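Local coordinates for protein citryl-spermidine/3,4-dihydroxybenzoyl-citryl-spermidine:spermidine ligase (Bacillus anthracis, PDB 3TO3) that catalyses the ATP-dependent condensation of spermidine with citryl-spermidine intermediates in the biosynthesis of the siderophore petrobactin, at residues 446-450 with 451-455. Residues are numbered along the deposited sequence; the frame is centred on the assembly and turned at random.
Sequences VHKEG and LPVRI
With chi1 of 65°, Arg454 sets its CG in the cleft between its own N and C, which brings that methylene beside Val446, CG to CB 3.7 Å, the two side chains running the same way from one face of a beta hairpin. The hairpin, strands 443-448 and 451-457, illustrates how a two-residue reversal and a classic bulge can share a short ladder. The bulge places Val453 and Arg454 together against Val446: Val446 O accepts a hydrogen bond from Val453 N at 2.9 Å, in its carbonyl plane, and also a weak one from Arg454 N, while Val446 N returns to Arg454 O. Backbone psi of -60° at Val453 marks the irregularity. The CB of Val453 points toward the partner strand, 3.5 Å from Val446 O, with CG2 nearest Lys448 N.

Beyond the non-hydrogen-bonded pair of His447 and Pro452, the type I' turn from Lys448 to Leu451 closes the hairpin with reciprocal bonds. Lys448 N reaches Leu451 O at 2.8 Å, whereas Leu451 N approaches Lys448 O from above the carbonyl plane. Both central residues, Glu449 and Gly450, have positive phi. Pro452 packs on Trp413 and Leu416 of helix 410-432, and Trp413 NE1 also hydrogen-bonds Gly450 O, tying both turn and strand to that helix. At its edges the hairpin continues into a larger mixed sheet, strand 451-457 running parallel to strand 345-355 and strand 443-448 antiparallel to strand 383-386; Arg454 NE hydrogen-bonds Arg343 O. The imidazole of His447, which meets the ring of Trp404, folds back beside the turn: Gly450 N donates to His447 ND1 at 2.9 Å, arriving 39° out of the ring plane.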
loop_
_atom_site.group_PDB
_atom_site.type_symbol
_atom_site.label_atom_id
_atom_site.label_comp_id
_atom_site.label_asym_id
_atom_site.label_seq_id
_atom_site.Cartn_x
_atom_site.Cartn_y
_atom_site.Cartn_z
ATOM N N VAL B 446 19.756 -28.283 18.585
ATOM C CA VAL B 446 20.091 -28.306 19.997
ATOM C C VAL B 446 21.504 -28.868 20.149
ATOM O O VAL B 446 21.847 -29.890 19.552
ATOM C CB VAL B 446 19.119 -29.164 20.782
ATOM C CG1 VAL B 446 19.497 -29.173 22.272
ATOM C CG2 VAL B 446 17.724 -28.636 20.590
ATOM N N HIS B 447 22.336 -28.180 20.919
ATOM C CA HIS B 447 23.747 -28.530 20.965
ATOM C C HIS B 447 24.282 -28.397 22.381
ATOM O O HIS B 447 23.656 -27.767 23.247
ATOM C CB HIS B 447 24.543 -27.621 20.022
ATOM C CG HIS B 447 24.594 -26.192 20.474
ATOM N ND1 HIS B 447 25.477 -25.751 21.439
ATOM C CD2 HIS B 447 23.863 -25.110 20.110
ATOM C CE1 HIS B 447 25.285 -24.459 21.650
ATOM N NE2 HIS B 447 24.307 -24.048 20.863
ATOM N N LYS B 448 25.436 -28.998 22.639
ATOM C CA LYS B 448 26.073 -28.816 23.942
ATOM C C LYS B 448 27.442 -28.204 23.678
ATOM O O LYS B 448 28.365 -28.874 23.173
ATOM C CB LYS B 448 26.184 -30.175 24.637
ATOM C CG LYS B 448 26.537 -30.128 26.089
ATOM C CD LYS B 448 26.240 -31.475 26.730
ATOM C CE LYS B 448 24.858 -31.999 26.304
ATOM N NZ LYS B 448 24.058 -32.527 27.466
ATOM N N GLU B 449 27.583 -26.927 24.018
ATOM C CA GLU B 449 28.810 -26.228 23.670
ATOM C C GLU B 449 29.233 -26.527 22.213
ATOM O O GLU B 449 30.413 -26.804 21.945
ATOM C CB GLU B 449 29.936 -26.575 24.652
ATOM C CG GLU B 449 29.695 -26.111 26.086
ATOM C CD GLU B 449 30.894 -26.427 26.994
ATOM O OE1 GLU B 449 31.372 -27.591 26.993
ATOM O OE2 GLU B 449 31.376 -25.507 27.698
ATOM N N GLY B 450 28.266 -26.486 21.292
ATOM C CA GLY B 450 28.534 -26.643 19.873
ATOM C C GLY B 450 28.576 -28.065 19.340
ATOM O O GLY B 450 28.665 -28.276 18.135
ATOM N N LEU B 451 28.539 -29.042 20.239
ATOM C CA LEU B 451 28.417 -30.444 19.862
ATOM C C LEU B 451 26.954 -30.734 19.536
ATOM O O LEU B 451 26.091 -30.525 20.386
ATOM C CB LEU B 451 28.817 -31.338 21.028
ATOM C CG LEU B 451 28.739 -32.826 20.700
ATOM C CD1 LEU B 451 29.889 -33.151 19.768
ATOM C CD2 LEU B 451 28.773 -33.720 21.950
ATOM N N PRO B 452 26.670 -31.194 18.305
ATOM C CA PRO B 452 25.261 -31.387 17.941
ATOM C C PRO B 452 24.633 -32.537 18.720
ATOM O O PRO B 452 25.182 -33.639 18.741
ATOM C CB PRO B 452 25.324 -31.689 16.435
ATOM C CG PRO B 452 26.662 -31.041 15.978
ATOM C CD PRO B 452 27.572 -31.327 17.146
ATOM N N VAL B 453 23.471 -32.274 19.316
ATOM C CA VAL B 453 22.760 -33.230 20.154
ATOM C C VAL B 453 21.511 -33.802 19.473
ATOM O O VAL B 453 21.364 -35.021 19.344
ATOM C CB VAL B 453 22.433 -32.649 21.552
ATOM C CG1 VAL B 453 21.679 -33.669 22.396
ATOM C CG2 VAL B 453 23.727 -32.244 22.261
ATOM N N ARG B 454 20.577 -32.916 19.125
ATOM C CA ARG B 454 19.284 -33.306 18.600
ATOM C C ARG B 454 18.656 -32.132 17.828
ATOM O O ARG B 454 19.157 -30.998 17.891
ATOM C CB ARG B 454 18.383 -33.805 19.750
ATOM C CG ARG B 454 18.039 -32.722 20.772
ATOM C CD ARG B 454 17.894 -33.285 22.158
ATOM N NE ARG B 454 16.556 -33.805 22.421
ATOM C CZ ARG B 454 15.813 -33.469 23.470
ATOM N NH1 ARG B 454 16.261 -32.591 24.362
ATOM N NH2 ARG B 454 14.619 -34.007 23.618
ATOM N N ILE B 455 17.600 -32.421 17.063
ATOM C CA ILE B 455 16.905 -31.419 16.261
ATOM C C ILE B 455 15.485 -31.079 16.773
ATOM O O ILE B 455 14.762 -31.938 17.291
ATOM C CB ILE B 455 16.837 -31.863 14.788
ATOM C CG1 ILE B 455 16.712 -30.647 13.889
ATOM C CG2 ILE B 455 15.717 -32.854 14.555
ATOM C CD1 ILE B 455 17.865 -29.664 14.105
#